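Local structure of 16S rRNA methylase (Uncultured bacterium, 7JLZ) at residues K10-D13 and K14-V18; D35-Y38 and V39-A43; K44-G48 and T49-G53; I54-I57 and Q58-E62; L61-Y64 and S65-S68. The protein probably methylates an adenine of 16S ribosomal RNA in the small ribosomal subunit, a modification associated with aminoglycoside resistance. All coordinates share one frame; numbering follows the deposited sequence.

All five contacts are local, within the Rossmann-like methyltransferase fold. Contact 1 is the surface one, its centre about 21 Å from that of the chain, and caps the helix after the N-terminal hairpin. Contacts 2 to 5 are partly buried, contact 2's centre lying nearest the chain's, at about 11 Å. Contacts 2 and 3 hold the start and end of helix 37-45, the F51 ring reaching back to A43. Contacts 4 and 5 share L61 and E62 on helix 58-70. The chemistry follows position: capping and water at contact 1, sulfate-bound arginines at 2 and 5, an aromatic ring behind a turn at 3, and a glutamine amide bonded across a turn at 4.

Contact 1 of 5, residues K10-D13 and K14-V18; sequences KEVD and KNELV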
# COMPACT_ATOMS: atom_id res chain seq x y z
N LYS A 10 6.12 -10.84 -17.03
CA LYS A 10 5.28 -11.73 -17.81
C LYS A 10 3.84 -11.28 -17.70
O LYS A 10 3.40 -10.84 -16.63
CB LYS A 10 5.38 -13.19 -17.35
CG LYS A 10 6.78 -13.76 -17.40
CD LYS A 10 6.77 -15.28 -17.28
CE LYS A 10 8.06 -15.79 -16.67
NZ LYS A 10 8.05 -17.28 -16.50
N GLU A 11 3.12 -11.39 -18.80
CA GLU A 11 1.72 -11.00 -18.82
C GLU A 11 0.87 -12.07 -18.14
O GLU A 11 1.02 -13.27 -18.40
CB GLU A 11 1.23 -10.79 -20.24
CG GLU A 11 -0.24 -10.47 -20.26
CD GLU A 11 -0.72 -10.15 -21.64
OE1 GLU A 11 -1.08 -8.98 -21.87
OE2 GLU A 11 -0.70 -11.07 -22.48
N VAL A 12 -0.03 -11.62 -17.27
CA VAL A 12 -1.06 -12.45 -16.68
C VAL A 12 -2.38 -11.75 -16.94
O VAL A 12 -2.53 -10.58 -16.58
CB VAL A 12 -0.84 -12.65 -15.17
CG1 VAL A 12 -1.95 -13.47 -14.56
CG2 VAL A 12 0.53 -13.32 -14.92
N ASP A 13 -3.32 -12.43 -17.59
CA ASP A 13 -4.58 -11.78 -17.89
C ASP A 13 -5.60 -12.05 -16.78
O ASP A 13 -5.37 -12.82 -15.85
CB ASP A 13 -5.12 -12.21 -19.26
CG ASP A 13 -5.57 -13.66 -19.31
OD1 ASP A 13 -5.49 -14.39 -18.30
OD2 ASP A 13 -6.00 -14.08 -20.40
N LYS A 14 -6.75 -11.38 -16.89
CA LYS A 14 -7.73 -11.40 -15.81
C LYS A 14 -8.19 -12.82 -15.50
O LYS A 14 -8.37 -13.18 -14.33
CB LYS A 14 -8.94 -10.55 -16.18
CG LYS A 14 -10.04 -10.60 -15.14
CD LYS A 14 -9.64 -9.84 -13.88
CE LYS A 14 -10.73 -9.88 -12.82
NZ LYS A 14 -10.66 -8.71 -11.90
N ASN A 15 -8.40 -13.64 -16.53
CA ASN A 15 -8.86 -15.00 -16.30
C ASN A 15 -7.87 -15.78 -15.45
O ASN A 15 -8.26 -16.52 -14.54
CB ASN A 15 -9.10 -15.69 -17.63
CG ASN A 15 -9.88 -16.96 -17.48
OD1 ASN A 15 -9.32 -18.06 -17.52
ND2 ASN A 15 -11.18 -16.82 -17.28
N GLU A 16 -6.58 -15.64 -15.74
CA GLU A 16 -5.58 -16.32 -14.92
C GLU A 16 -5.54 -15.73 -13.52
O GLU A 16 -5.43 -16.46 -12.53
CB GLU A 16 -4.21 -16.24 -15.59
CG GLU A 16 -3.12 -16.95 -14.80
CD GLU A 16 -1.78 -16.96 -15.53
OE1 GLU A 16 -1.70 -16.41 -16.65
OE2 GLU A 16 -0.81 -17.52 -14.96
N LEU A 17 -5.63 -14.41 -13.41
CA LEU A 17 -5.61 -13.78 -12.10
C LEU A 17 -6.78 -14.24 -11.25
O LEU A 17 -6.64 -14.46 -10.04
CB LEU A 17 -5.61 -12.26 -12.25
CG LEU A 17 -5.69 -11.46 -10.95
CD1 LEU A 17 -4.53 -11.79 -10.01
CD2 LEU A 17 -5.74 -9.98 -11.21
N VAL A 18 -7.96 -14.41 -11.86
CA VAL A 18 -9.12 -14.84 -11.09
C VAL A 18 -8.89 -16.21 -10.48
O VAL A 18 -9.25 -16.46 -9.32
CB VAL A 18 -10.38 -14.80 -11.98
CG1 VAL A 18 -11.50 -15.62 -11.38
CG2 VAL A 18 -10.80 -13.37 -12.17
O HOH W 1 1.26 -15.89 -17.35
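The chain passes from strand 8-11 into helix 14-21 through D13, whose carbonyl accepts the first i to i+4 bond of the helix: L17 N donates to D13 O at 2.9 Å, nearly straight at 165°. D13 is the N-cap, and its side chain does the capping. With CG between the backbone N and the carbonyl carbon (chi1 69°), the carboxylate bends over the helix start, and OD1 takes the N-H of E16 at 3.1 Å. The donor comes in close to the line of the CG-OD1 bond. An amide that has no carbonyl a turn earlier in the helix is thereby satisfied, and the negative charge at the helix's positive end is probably favourable.

The E16 carboxylate is used differently. Its extended chain runs back past V12, crossing that side chain at about a right angle, with CD of E16 3.6 Å from CG1 of V12. Further out, a water joins the two segments: it donates to E11 O at 2.8 Å and to E16 OE1 at 3.1 Å, which probably helps keep the end of the glutamate beside the strand. The other apolar touch is loose, V12 CG1 to L17 CB at 4.5 Å.

K14 leads away from this turn and its NZ bonds to E89 O, while L17 is buried against M1, E89 and L90. On the strand side, K10 and V12 make backbone bonds to V3 and M1, so the capped helix follows directly from the two-stranded hairpin of 2-5 and 8-11.

Contact 2 of 5, residues D35-Y38 and V39-A43; sequences DGRY and VYKNA. With SO4 (sulfate ion), chain E.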
# COMPACT_ATOMS: atom_id res chain seq x y z
N ASP A 35 10.69 -1.48 -2.30
CA ASP A 35 11.26 -2.65 -2.96
C ASP A 35 10.42 -3.91 -2.76
O ASP A 35 10.89 -5.00 -3.08
CB ASP A 35 12.69 -2.92 -2.47
CG ASP A 35 12.77 -3.11 -0.95
OD1 ASP A 35 11.74 -3.04 -0.25
OD2 ASP A 35 13.92 -3.32 -0.46
N GLY A 36 9.20 -3.79 -2.26
CA GLY A 36 8.40 -4.97 -2.04
C GLY A 36 8.72 -5.76 -0.79
O GLY A 36 8.10 -6.82 -0.58
N ARG A 37 9.65 -5.30 0.06
CA ARG A 37 9.95 -6.02 1.30
C ARG A 37 8.69 -6.30 2.11
O ARG A 37 8.51 -7.42 2.62
CB ARG A 37 10.96 -5.21 2.13
CG ARG A 37 11.20 -5.75 3.54
CD ARG A 37 11.99 -4.73 4.36
NE ARG A 37 12.15 -5.11 5.77
CZ ARG A 37 13.17 -5.82 6.25
NH1 ARG A 37 14.13 -6.25 5.45
NH2 ARG A 37 13.23 -6.10 7.55
N TYR A 38 7.81 -5.31 2.21
CA TYR A 38 6.58 -5.45 2.99
C TYR A 38 5.73 -6.61 2.50
O TYR A 38 5.15 -7.36 3.29
CB TYR A 38 5.80 -4.14 2.91
CG TYR A 38 4.59 -4.02 3.83
CD1 TYR A 38 4.76 -3.63 5.15
CD2 TYR A 38 3.30 -4.24 3.37
CE1 TYR A 38 3.69 -3.48 6.00
CE2 TYR A 38 2.21 -4.09 4.22
CZ TYR A 38 2.42 -3.71 5.53
OH TYR A 38 1.36 -3.56 6.39
N VAL A 39 5.67 -6.78 1.18
CA VAL A 39 4.89 -7.86 0.59
C VAL A 39 5.47 -9.21 1.00
O VAL A 39 4.76 -10.10 1.48
CB VAL A 39 4.85 -7.71 -0.94
CG1 VAL A 39 4.18 -8.94 -1.57
CG2 VAL A 39 4.11 -6.42 -1.31
N TYR A 40 6.79 -9.36 0.83
CA TYR A 40 7.48 -10.60 1.18
C TYR A 40 7.33 -10.93 2.67
O TYR A 40 6.99 -12.06 3.04
CB TYR A 40 8.95 -10.46 0.79
CG TYR A 40 9.91 -11.49 1.37
CD1 TYR A 40 10.14 -12.69 0.72
CD2 TYR A 40 10.64 -11.21 2.52
CE1 TYR A 40 11.05 -13.62 1.23
CE2 TYR A 40 11.55 -12.13 3.03
CZ TYR A 40 11.75 -13.32 2.38
OH TYR A 40 12.65 -14.23 2.89
N LYS A 41 7.62 -9.95 3.53
CA LYS A 41 7.57 -10.21 4.96
C LYS A 41 6.17 -10.60 5.40
O LYS A 41 5.99 -11.54 6.18
CB LYS A 41 8.07 -8.98 5.71
CG LYS A 41 9.55 -8.69 5.47
CD LYS A 41 10.45 -9.69 6.21
CE LYS A 41 11.93 -9.31 6.13
NZ LYS A 41 12.80 -10.20 6.97
N ASN A 42 5.15 -9.90 4.89
CA ASN A 42 3.80 -10.20 5.34
C ASN A 42 3.29 -11.51 4.75
O ASN A 42 2.62 -12.28 5.45
CB ASN A 42 2.87 -9.02 5.01
CG ASN A 42 2.92 -7.95 6.09
OD1 ASN A 42 3.48 -6.88 5.90
ND2 ASN A 42 2.33 -8.26 7.24
N ALA A 43 3.65 -11.81 3.50
CA ALA A 43 3.28 -13.10 2.91
C ALA A 43 3.83 -14.27 3.72
O ALA A 43 3.12 -15.25 3.98
CB ALA A 43 3.77 -13.18 1.46
S SO4 E . 16.73 -6.54 8.73
O1 SO4 E . 17.14 -7.64 9.56
O2 SO4 E . 17.87 -5.69 8.47
O3 SO4 E . 15.72 -5.78 9.40
O4 SO4 E . 16.22 -7.05 7.48
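R37 and K41 stand one turn apart at the start of helix 37-45, right behind the glycine-rich loop that follows the first strand in Rossmann-like methyltransferases. That loop ends in an Asx turn, D35 OD1 accepting from R37 N at 3.1 Å. G36, the N-cap, offers its carbonyl to Y40 N at 3.2 Å and, weakly, to V39 N. From there the helix pairs regularly, with K41 N on R37 O at 2.8 Å and N42 N on Y38 O at 3.0 Å.

The guanidinium of R37 is spoken for at several points. NE donates to K186 O, and NH1 reaches O4 of a sulfate at 3.0 Å. NH2 shares that same O4 at 3.1 Å and has a weaker bond to O3. K186 NZ, S190 OG and T191 N also hold this ion, so the loop around 186-191 and the helix start meet on one anion, probably from the crystallisation liquor. Y40, on another side of the helix, has its hydroxyl bonded to E71 OE2.

The end of the N42 side chain lies over one face of the Y38 ring, the amide and ring planes 58° apart. K41 bends at chi2 (-74°), which carries its chain across R37: CE lies over the middle of the guanidinium, 3.7 Å from R37 CZ.

Contact 3 of 5, residues K44-G48 and T49-G53; sequences KENSG and TLFIG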
# COMPACT_ATOMS: atom_id res chain seq x y z
N LYS A 44 5.10 -14.19 4.13
CA LYS A 44 5.69 -15.26 4.93
C LYS A 44 4.93 -15.47 6.24
O LYS A 44 4.88 -16.59 6.74
CB LYS A 44 7.15 -14.94 5.23
CG LYS A 44 8.09 -15.18 4.07
CD LYS A 44 9.47 -14.65 4.43
CE LYS A 44 10.06 -15.37 5.62
NZ LYS A 44 10.69 -16.65 5.21
N GLU A 45 4.37 -14.40 6.80
CA GLU A 45 3.70 -14.46 8.09
C GLU A 45 2.23 -14.85 8.01
O GLU A 45 1.66 -15.27 9.02
CB GLU A 45 3.82 -13.11 8.80
CG GLU A 45 5.24 -12.76 9.18
CD GLU A 45 5.87 -13.81 10.08
OE1 GLU A 45 6.83 -14.48 9.64
OE2 GLU A 45 5.40 -13.97 11.22
N ASN A 46 1.60 -14.72 6.84
CA ASN A 46 0.16 -14.98 6.69
C ASN A 46 -0.04 -15.77 5.40
O ASN A 46 -0.32 -15.19 4.34
CB ASN A 46 -0.64 -13.69 6.69
CG ASN A 46 -0.32 -12.79 7.86
OD1 ASN A 46 -0.93 -12.88 8.92
ND2 ASN A 46 0.65 -11.89 7.66
N SER A 47 0.07 -17.10 5.49
CA SER A 47 -0.01 -17.93 4.29
C SER A 47 -1.41 -17.96 3.69
O SER A 47 -1.56 -18.36 2.53
CB SER A 47 0.45 -19.35 4.60
OG SER A 47 -0.47 -20.00 5.46
N GLY A 48 -2.43 -17.55 4.45
CA GLY A 48 -3.80 -17.52 3.96
C GLY A 48 -4.20 -16.28 3.19
O GLY A 48 -5.29 -16.24 2.62
N THR A 49 -3.34 -15.27 3.16
CA THR A 49 -3.63 -14.01 2.49
C THR A 49 -2.72 -13.86 1.28
O THR A 49 -1.52 -14.16 1.34
CB THR A 49 -3.44 -12.84 3.46
OG1 THR A 49 -4.37 -12.95 4.54
CG2 THR A 49 -3.64 -11.51 2.75
N LEU A 50 -3.28 -13.39 0.17
CA LEU A 50 -2.48 -13.05 -1.01
C LEU A 50 -2.06 -11.59 -0.91
O LEU A 50 -2.91 -10.70 -0.78
CB LEU A 50 -3.26 -13.31 -2.29
CG LEU A 50 -2.57 -12.93 -3.61
CD1 LEU A 50 -1.33 -13.78 -3.85
CD2 LEU A 50 -3.56 -13.07 -4.77
N PHE A 51 -0.76 -11.33 -0.97
CA PHE A 51 -0.24 -9.97 -0.92
C PHE A 51 0.27 -9.56 -2.29
O PHE A 51 1.09 -10.26 -2.89
CB PHE A 51 0.88 -9.84 0.13
CG PHE A 51 0.41 -10.09 1.54
CD1 PHE A 51 0.35 -11.38 2.04
CD2 PHE A 51 0.00 -9.04 2.35
CE1 PHE A 51 -0.10 -11.63 3.33
CE2 PHE A 51 -0.44 -9.29 3.66
CZ PHE A 51 -0.50 -10.58 4.14
N ILE A 52 -0.17 -8.39 -2.76
CA ILE A 52 0.15 -7.90 -4.10
C ILE A 52 0.83 -6.55 -3.97
O ILE A 52 0.20 -5.58 -3.54
CB ILE A 52 -1.11 -7.77 -4.96
CG1 ILE A 52 -1.87 -9.10 -4.95
CG2 ILE A 52 -0.73 -7.30 -6.35
CD1 ILE A 52 -3.17 -9.08 -5.78
N GLY A 53 2.09 -6.47 -4.38
CA GLY A 53 2.79 -5.19 -4.45
C GLY A 53 2.73 -4.62 -5.85
O GLY A 53 2.89 -5.35 -6.83
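N46 and T49 are the two ends of a type I beta turn, with S47 and G48 at its corners, that takes the chain from helix 37-45 into strand 49-55, the second strand of a beta-alpha-beta unit (26-31, 37-45, 49-55). The turn closes through T49 N on N46 O at 3.2 Å. This bond is straight at the hydrogen (166°), yet the donor sits above the carbonyl plane of N46 and uses no lone-pair direction.

The same carbonyl also meets the F51 ring, at its edge. N46 O lies in the ring plane, 3.7 Å from CE1 of F51. Beside it, the asparagine side chain crosses the ring obliquely, its amide plane turned 47° from the ring, with ND2 of N46 3.9 Å from CZ of F51. T49 supplies the third piece: its CG2 lies over one face of the phenyl group, 3.5 Å above the plane and shifted toward the rim.

Behind this first shell, N46 ND2 donates to N42 O, which ties the asparagine to the last turn of the helix and sets its amide beside the ring. F51 itself is buried; CG anti to the carbonyl carbon (chi1 -64°) sends the ring toward the helix, where it meets V39, N42 and A43, with E28 and D30 of strand 26-31 also touching it. Backbone bonds from L50 to K26 and E28, and from F51 to N75 and I77, seat the strand between its neighbours, and T49 O accepts from N75 ND2. The ring also fits closely against the end of the helix: CD1 of F51 is 3.5 Å from CA of A43.

Contact 4 of 5, residues I54-I57 and Q58-E62; sequences IEPI and QKQLE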
# COMPACT_ATOMS: atom_id res chain seq x y z
N ILE A 54 2.51 -3.30 -5.95
CA ILE A 54 2.44 -2.61 -7.24
C ILE A 54 3.38 -1.41 -7.23
O ILE A 54 3.21 -0.50 -6.41
CB ILE A 54 1.00 -2.16 -7.55
CG1 ILE A 54 0.03 -3.33 -7.36
CG2 ILE A 54 0.91 -1.62 -8.98
CD1 ILE A 54 -1.44 -2.92 -7.52
N GLU A 55 4.34 -1.40 -8.15
CA GLU A 55 5.28 -0.30 -8.31
C GLU A 55 5.57 -0.06 -9.79
O GLU A 55 5.43 -0.97 -10.61
CB GLU A 55 6.60 -0.57 -7.57
CG GLU A 55 6.42 -0.72 -6.06
CD GLU A 55 5.95 0.55 -5.37
OE1 GLU A 55 6.30 1.66 -5.84
OE2 GLU A 55 5.22 0.43 -4.36
N PRO A 56 5.99 1.16 -10.16
CA PRO A 56 6.13 1.49 -11.58
C PRO A 56 7.44 1.07 -12.24
O PRO A 56 7.49 0.97 -13.47
CB PRO A 56 6.01 3.01 -11.60
CG PRO A 56 6.47 3.44 -10.21
CD PRO A 56 5.98 2.36 -9.30
N ILE A 57 8.52 0.90 -11.49
CA ILE A 57 9.83 0.66 -12.08
C ILE A 57 10.19 -0.80 -11.83
O ILE A 57 10.17 -1.26 -10.69
CB ILE A 57 10.88 1.63 -11.50
CG1 ILE A 57 10.52 3.07 -11.87
CG2 ILE A 57 12.30 1.27 -11.98
CD1 ILE A 57 11.28 4.12 -11.11
N GLN A 58 10.52 -1.53 -12.91
CA GLN A 58 10.71 -2.97 -12.76
C GLN A 58 11.82 -3.29 -11.76
O GLN A 58 11.69 -4.22 -10.95
CB GLN A 58 11.03 -3.61 -14.11
CG GLN A 58 11.32 -5.08 -14.00
CD GLN A 58 11.97 -5.64 -15.25
OE1 GLN A 58 12.35 -4.88 -16.15
NE2 GLN A 58 12.10 -6.95 -15.31
N LYS A 59 12.90 -2.51 -11.78
CA LYS A 59 14.03 -2.78 -10.89
C LYS A 59 13.64 -2.68 -9.42
O LYS A 59 14.31 -3.29 -8.57
CB LYS A 59 15.19 -1.83 -11.20
CG LYS A 59 16.02 -2.23 -12.40
CD LYS A 59 17.18 -1.25 -12.64
CE LYS A 59 18.16 -1.79 -13.68
NZ LYS A 59 19.34 -0.91 -13.83
N GLN A 60 12.58 -1.94 -9.09
CA GLN A 60 12.13 -1.84 -7.70
C GLN A 60 11.81 -3.20 -7.11
O GLN A 60 12.04 -3.45 -5.93
CB GLN A 60 10.87 -0.99 -7.57
CG GLN A 60 11.07 0.46 -7.74
CD GLN A 60 9.77 1.19 -7.55
OE1 GLN A 60 9.21 1.71 -8.52
NE2 GLN A 60 9.29 1.25 -6.31
N LEU A 61 11.17 -4.06 -7.91
CA LEU A 61 10.61 -5.30 -7.39
C LEU A 61 11.43 -6.52 -7.76
O LEU A 61 11.04 -7.64 -7.43
CB LEU A 61 9.17 -5.46 -7.89
CG LEU A 61 8.27 -4.30 -7.48
CD1 LEU A 61 6.86 -4.54 -8.02
CD2 LEU A 61 8.25 -4.11 -5.99
N GLU A 62 12.59 -6.31 -8.40
CA GLU A 62 13.42 -7.43 -8.86
C GLU A 62 13.90 -8.31 -7.71
O GLU A 62 13.76 -9.54 -7.76
CB GLU A 62 14.61 -6.87 -9.65
CG GLU A 62 15.74 -7.87 -9.85
CD GLU A 62 16.90 -7.31 -10.65
OE1 GLU A 62 16.74 -6.24 -11.28
OE2 GLU A 62 17.98 -7.93 -10.64
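Q60 holds the turn after strand 49-55 with both the oxygen and the nitrogen of its amide. NE2 donates to E55 OE1 at 3.1 Å, coming from above the carboxylate plane, and OE1 accepts the N-H of I57 at 3.2 Å. The backbone adds a third bond, Q60 N to I57 O at 3.0 Å, so side chain and main chain of one glutamine grip the same turn. An extended chain beyond CG gives it the length to do so.

Both polar groups have further partners. Q60 NE2 also donates to G34 O, and E55 OE2 takes G32 N and, weakly, T33 N, which links this turn to the glycine-rich loop. E55 closes the second strand of the Rossmann-like sheet, a place where many related methyltransferases carry an acidic residue that meets the cofactor ribose; a comparable role here would be an inference.

E55 bends at chi2 (-66°), which brings OE1 to Q60 NE2, and its carboxylate plane stands 61° from the amide of Q60. The apolar touch is with L61, which crosses E55 at about a right angle, CD2 of the leucine 3.9 Å from CG of the glutamate. The oxygen of the Q60 amide also lies against two aliphatic neighbours: P56 CD is 3.4 Å from Q60 OE1, and I57 CB is 3.4 Å from that same Q60 OE1.

Contact 5 of 5, residues L61-Y64 and S65-S68; sequences LENY and SRKS. With SO4 (sulfate ion), chain B.
S65 hangs from L61 by the ordinary helical bond, its N on L61 O at 3.0 Å. The serine hydroxyl also turns back toward that carbonyl, but the modelled separation is too short for its detail to be trusted; OG is also hydrogen-bonded to G6 N.

The R66 chain kinks at chi3 (-61°) and lies beside E62, both side chains pointing the same way. NH2 of R66 makes a salt bridge to E62 OE2 at 2.7 Å, reached on the anti side of the carboxylate; the oxygen stays in the guanidinium plane although the two flat groups are almost perpendicular (82°). Along the edge formed by NE and NH2, on the other side of NH2 from E62, a sulfate takes R66 NH2 on O1 at 2.8 Å, while R66 NE gives O2 a bond of 3.1 Å. K7 N holds this ion as well. The remaining nitrogen, NH1, donates to a water that in turn donates to N63 OD1.

K67 runs alongside the Y64 ring, CE of the lysine 3.9 Å from CE1 of the tyrosine, and its NZ goes on to E71 and to another sulfate. S68 ends the walk with two bonds to one carbonyl: its N and its OG, the latter at 2.7 Å, reach Y64 O from opposite faces of the carbonyl plane. OG is bonded to Y78 OH too.

From helix 58-70, L61 and S65 pack on V4 of strand 2-5, these two and Y64 touch Y78 of strand 76-80, and the Y64 ring meets that of Y40 on helix 37-45 at about 50°.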
# COMPACT_ATOMS: atom_id res chain seq x y z
N LEU A 61 11.17 -4.06 -7.91
CA LEU A 61 10.61 -5.30 -7.39
C LEU A 61 11.43 -6.52 -7.76
O LEU A 61 11.04 -7.64 -7.43
CB LEU A 61 9.17 -5.46 -7.89
CG LEU A 61 8.27 -4.30 -7.48
CD1 LEU A 61 6.86 -4.54 -8.02
CD2 LEU A 61 8.25 -4.11 -5.99
N GLU A 62 12.59 -6.31 -8.40
CA GLU A 62 13.42 -7.43 -8.86
C GLU A 62 13.90 -8.31 -7.71
O GLU A 62 13.76 -9.54 -7.76
CB GLU A 62 14.61 -6.87 -9.65
CG GLU A 62 15.74 -7.87 -9.85
CD GLU A 62 16.90 -7.31 -10.65
OE1 GLU A 62 16.74 -6.24 -11.28
OE2 GLU A 62 17.98 -7.93 -10.64
N ASN A 63 14.47 -7.71 -6.66
CA ASN A 63 15.10 -8.50 -5.59
C ASN A 63 14.06 -9.34 -4.84
O ASN A 63 14.23 -10.56 -4.70
CB ASN A 63 15.85 -7.58 -4.63
CG ASN A 63 16.44 -8.32 -3.43
OD1 ASN A 63 16.88 -9.46 -3.55
ND2 ASN A 63 16.46 -7.67 -2.28
N TYR A 64 12.99 -8.72 -4.34
CA TYR A 64 12.04 -9.46 -3.51
C TYR A 64 11.13 -10.36 -4.33
O TYR A 64 10.67 -11.38 -3.81
CB TYR A 64 11.20 -8.50 -2.64
CG TYR A 64 11.95 -8.23 -1.34
CD1 TYR A 64 12.00 -9.21 -0.34
CD2 TYR A 64 12.64 -7.05 -1.14
CE1 TYR A 64 12.72 -9.00 0.84
CE2 TYR A 64 13.37 -6.83 0.04
CZ TYR A 64 13.39 -7.80 1.03
OH TYR A 64 14.11 -7.60 2.20
N SER A 65 10.86 -10.04 -5.60
CA SER A 65 10.10 -11.00 -6.40
C SER A 65 10.92 -12.25 -6.67
O SER A 65 10.38 -13.36 -6.72
CB SER A 65 9.63 -10.36 -7.72
OG SER A 65 10.72 -9.83 -8.46
N ARG A 66 12.24 -12.09 -6.85
CA ARG A 66 13.11 -13.25 -7.03
C ARG A 66 13.22 -14.05 -5.74
O ARG A 66 13.13 -15.28 -5.76
CB ARG A 66 14.48 -12.79 -7.52
CG ARG A 66 15.48 -13.92 -7.72
CD ARG A 66 16.90 -13.40 -7.87
NE ARG A 66 17.05 -12.52 -9.02
CZ ARG A 66 17.35 -11.22 -8.95
NH1 ARG A 66 17.54 -10.64 -7.77
NH2 ARG A 66 17.49 -10.51 -10.06
N LYS A 67 13.41 -13.36 -4.61
CA LYS A 67 13.43 -14.04 -3.31
C LYS A 67 12.15 -14.83 -3.09
O LYS A 67 12.19 -15.99 -2.65
CB LYS A 67 13.62 -13.04 -2.17
CG LYS A 67 15.04 -12.71 -1.83
CD LYS A 67 15.12 -11.75 -0.64
CE LYS A 67 14.63 -12.40 0.64
NZ LYS A 67 15.62 -13.33 1.26
N SER A 68 11.00 -14.21 -3.35
CA SER A 68 9.72 -14.86 -3.13
C SER A 68 9.59 -16.11 -3.98
O SER A 68 9.08 -17.14 -3.52
CB SER A 68 8.58 -13.88 -3.42
OG SER A 68 8.71 -12.73 -2.62
S SO4 B . 16.77 -13.43 -12.58
O1 SO4 B . 17.57 -12.31 -12.16
O2 SO4 B . 16.55 -14.30 -11.45
O3 SO4 B . 17.46 -14.16 -13.61
O4 SO4 B . 15.51 -12.96 -13.08
O HOH W 2 17.10 -11.82 -5.00